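Local coordinates for protein beta-galactosidase (Bacteroides thetaiotaomicron, PDB 5MUJ) that probably hydrolyses glycosidic linkages in side chain B of the plant pectin rhamnogalacturonan II, at residues Q36-V41 against T313-A318. Residues are numbered along the deposited sequence; the frame is centred on the assembly and turned at random.
Sequences QIYEEV and TDWHGA
The indole of W315 is sandwiched: on one face the backbone N of G317 stands over its centre, 3.3 Å above the plane, and on the other lies Y38, with CB offset toward the rim, while the carbonyl O of A318 sits at its edge, in plane. The Y38 ring in turn has W315 CZ2 over one face, toward its rim, and E39 OE2 at its edge, in plane. The contact belongs to a fold of five four-stranded antiparallel sheets, consistent with a five-bladed beta-propeller, and joins the N-terminal helix 31-41 to the loop that leaves strand 313-314, an edge strand of its sheet. Helix and loop meet mainly through this aromatic pair. The Y38 ring and the six-membered ring of W315 are tilted by only 17°, yet their centroids are 4.8 Å apart, so the near-parallel rings barely overlap. The slide puts Y38 CB over the face of the indole, 3.7 Å from the six-membered-ring centroid, a CH-pi contact, and brings Y38 CG to 3.3 Å from W315 CZ2. Y38 reaches the indole with CG anti to its own N (chi1 173°). F303 of strand 299-306 also stacks with W315 and touches Y38. Were W315 an alanine, the indole face on which Y38 CB rests would be gone, a gap would probably open between helix and loop, and the A318 carbonyl would lose its indole donor. That donor, W315 NE1, lies 2.7 Å from A318 O with a bent N-H...O angle of 141°; the same oxygen is 3.6 Å from Y38 CE1.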
ATOM      1  N   GLN A  36      12.049  -0.433  20.989  1.00 17.49           N
ATOM      2  CA  GLN A  36      11.318  -1.688  21.215  1.00 14.16           C
ATOM      3  C   GLN A  36      10.471  -2.080  19.995  1.00 15.19           C
ATOM      4  O   GLN A  36      10.406  -3.248  19.649  1.00 19.98           O
ATOM      5  CB  GLN A  36      10.417  -1.591  22.439  1.00 17.38           C
ATOM      6  CG  GLN A  36      11.164  -1.476  23.762  1.00 20.55           C
ATOM      7  CD  GLN A  36      10.269  -1.089  24.929  1.00 25.27           C
ATOM      8  OE1 GLN A  36       9.056  -0.919  24.777  1.00 31.28           O
ATOM      9  NE2 GLN A  36      10.871  -0.946  26.110  1.00 30.04           N
ATOM     10  N   ILE A  37       9.787  -1.112  19.387  1.00 15.20           N
ATOM     11  CA  ILE A  37       8.977  -1.356  18.169  1.00 13.20           C
ATOM     12  C   ILE A  37       9.872  -1.844  17.027  1.00 13.16           C
ATOM     13  O   ILE A  37       9.549  -2.835  16.374  1.00 15.99           O
ATOM     14  CB  ILE A  37       8.175  -0.100  17.733  1.00 15.40           C
ATOM     15  CG1 ILE A  37       7.081   0.160  18.767  1.00 16.77           C
ATOM     16  CG2 ILE A  37       7.555  -0.308  16.347  1.00 15.76           C
ATOM     17  CD1 ILE A  37       6.480   1.552  18.692  1.00 17.15           C
ATOM     18  N   TYR A  38      11.020  -1.192  16.827  1.00 12.88           N
ATOM     19  CA  TYR A  38      11.990  -1.655  15.820  1.00 13.42           C
ATOM     20  C   TYR A  38      12.372  -3.147  16.021  1.00 13.58           C
ATOM     21  O   TYR A  38      12.350  -3.924  15.083  1.00 12.41           O
ATOM     22  CB  TYR A  38      13.249  -0.750  15.780  1.00 11.65           C
ATOM     23  CG  TYR A  38      14.358  -1.286  14.885  1.00 11.68           C
ATOM     24  CD1 TYR A  38      14.365  -1.071  13.521  1.00 12.73           C
ATOM     25  CD2 TYR A  38      15.412  -2.010  15.432  1.00 11.27           C
ATOM     26  CE1 TYR A  38      15.384  -1.574  12.711  1.00 11.94           C
ATOM     27  CE2 TYR A  38      16.427  -2.505  14.639  1.00 12.04           C
ATOM     28  CZ  TYR A  38      16.417  -2.300  13.297  1.00 11.51           C
ATOM     29  OH  TYR A  38      17.404  -2.786  12.495  1.00 12.96           O
ATOM     30  N   GLU A  39      12.723  -3.518  17.243  1.00 11.86           N
ATOM     31  CA  GLU A  39      13.152  -4.883  17.530  1.00 12.28           C
ATOM     32  C   GLU A  39      11.989  -5.836  17.269  1.00 13.51           C
ATOM     33  O   GLU A  39      12.192  -6.923  16.759  1.00 14.67           O
ATOM     34  CB  GLU A  39      13.620  -4.963  18.964  1.00 13.53           C
ATOM     35  CG  GLU A  39      14.907  -4.227  19.268  1.00 14.65           C
ATOM     36  CD  GLU A  39      16.097  -4.516  18.353  1.00 14.78           C
ATOM     37  OE1 GLU A  39      16.245  -5.644  17.821  1.00 16.02           O
ATOM     38  OE2 GLU A  39      16.951  -3.619  18.203  1.00 17.40           O
ATOM     39  N   GLU A  40      10.770  -5.415  17.590  1.00 13.94           N
ATOM     40  CA  GLU A  40       9.565  -6.232  17.350  1.00 14.60           C
ATOM     41  C   GLU A  40       9.242  -6.449  15.864  1.00 11.69           C
ATOM     42  O   GLU A  40       8.763  -7.519  15.489  1.00 15.46           O
ATOM     43  CB  GLU A  40       8.368  -5.593  18.081  1.00 15.82           C
ATOM     44  CG  GLU A  40       7.020  -6.312  17.975  1.00 15.40           C
ATOM     45  CD  GLU A  40       6.978  -7.688  18.630  1.00 17.32           C
ATOM     46  OE1 GLU A  40       7.847  -7.993  19.477  1.00 21.15           O
ATOM     47  OE2 GLU A  40       6.031  -8.434  18.299  1.00 19.47           O
ATOM     48  N   VAL A  41       9.463  -5.426  15.020  1.00 11.86           N
ATOM     49  CA  VAL A  41       9.013  -5.503  13.606  1.00 10.97           C
ATOM     50  C   VAL A  41      10.099  -5.824  12.581  1.00 10.29           C
ATOM     51  O   VAL A  41       9.793  -6.052  11.411  1.00 12.75           O
ATOM     52  CB  VAL A  41       8.258  -4.221  13.174  1.00 10.49           C
ATOM     53  CG1 VAL A  41       7.159  -3.922  14.174  1.00 12.01           C
ATOM     54  CG2 VAL A  41       9.222  -3.065  13.034  1.00 10.90           C
ATOM     55  N   THR A 313       5.673  10.011  15.228  1.00 13.24           N
ATOM     56  CA  THR A 313       7.095  10.077  15.569  1.00 13.09           C
ATOM     57  C   THR A 313       7.794   9.119  14.610  1.00 12.88           C
ATOM     58  O   THR A 313       7.420   7.942  14.538  1.00 16.14           O
ATOM     59  CB  THR A 313       7.342   9.619  17.015  1.00 15.20           C
ATOM     60  OG1 THR A 313       6.634  10.470  17.937  1.00 16.67           O
ATOM     61  CG2 THR A 313       8.838   9.631  17.347  1.00 15.36           C
ATOM     62  N   ASP A 314       8.796   9.608  13.902  1.00 12.45           N
ATOM     63  CA  ASP A 314       9.514   8.850  12.879  1.00 14.50           C
ATOM     64  C   ASP A 314      10.605   8.008  13.545  1.00 15.23           C
ATOM     65  O   ASP A 314      11.262   8.466  14.448  1.00 15.48           O
ATOM     66  CB  ASP A 314      10.126   9.849  11.881  1.00 16.52           C
ATOM     67  CG  ASP A 314      10.226   9.348  10.458  1.00 18.95           C
ATOM     68  OD1 ASP A 314       9.863   8.198  10.144  1.00 22.51           O
ATOM     69  OD2 ASP A 314      10.687  10.175   9.617  1.00 21.57           O
ATOM     70  N   TRP A 315      10.791   6.751  13.119  1.00 14.37           N
ATOM     71  CA  TRP A 315      11.945   5.988  13.544  1.00 13.99           C
ATOM     72  C   TRP A 315      13.282   6.669  13.286  1.00 12.77           C
ATOM     73  O   TRP A 315      13.550   7.091  12.192  1.00 15.74           O
ATOM     74  CB  TRP A 315      11.910   4.641  12.812  1.00 12.66           C
ATOM     75  CG  TRP A 315      13.078   3.666  13.055  1.00 13.91           C
ATOM     76  CD1 TRP A 315      13.735   2.975  12.090  1.00 13.35           C
ATOM     77  CD2 TRP A 315      13.698   3.294  14.302  1.00 14.17           C
ATOM     78  NE1 TRP A 315      14.697   2.165  12.651  1.00 11.96           N
ATOM     79  CE2 TRP A 315      14.711   2.351  13.993  1.00 11.36           C
ATOM     80  CE3 TRP A 315      13.505   3.658  15.636  1.00 14.09           C
ATOM     81  CZ2 TRP A 315      15.546   1.768  14.975  1.00 10.16           C
ATOM     82  CZ3 TRP A 315      14.318   3.096  16.604  1.00 13.11           C
ATOM     83  CH2 TRP A 315      15.323   2.128  16.268  1.00 11.97           C
ATOM     84  N   HIS A 316      14.181   6.626  14.270  1.00 13.45           N
ATOM     85  CA  HIS A 316      15.465   7.342  14.161  1.00 15.09           C
ATOM     86  C   HIS A 316      16.667   6.457  13.815  1.00 15.50           C
ATOM     87  O   HIS A 316      17.803   6.925  13.789  1.00 17.17           O
ATOM     88  CB  HIS A 316      15.735   8.116  15.443  1.00 16.61           C
ATOM     89  CG  HIS A 316      15.682   7.263  16.669  1.00 17.37           C
ATOM     90  ND1 HIS A 316      16.813   6.791  17.298  1.00 19.51           N
ATOM     91  CD2 HIS A 316      14.634   6.772  17.367  1.00 17.31           C
ATOM     92  CE1 HIS A 316      16.460   6.053  18.330  1.00 19.42           C
ATOM     93  NE2 HIS A 316      15.146   6.050  18.409  1.00 21.41           N
ATOM     94  N   GLY A 317      16.391   5.198  13.481  1.00 13.77           N
ATOM     95  CA  GLY A 317      17.434   4.154  13.297  1.00 11.67           C
ATOM     96  C   GLY A 317      17.407   3.637  11.883  1.00 13.36           C
ATOM     97  O   GLY A 317      16.769   4.223  11.020  1.00 14.71           O
ATOM     98  N   ALA A 318      18.057   2.492  11.666  1.00 12.65           N
ATOM     99  CA  ALA A 318      18.210   1.877  10.346  1.00 11.98           C
ATOM    100  C   ALA A 318      16.850   1.614   9.745  1.00 11.80           C
ATOM    101  O   ALA A 318      15.923   1.214  10.427  1.00 14.63           O
ATOM    102  CB  ALA A 318      18.980   0.549  10.451  1.00 12.71           C
TER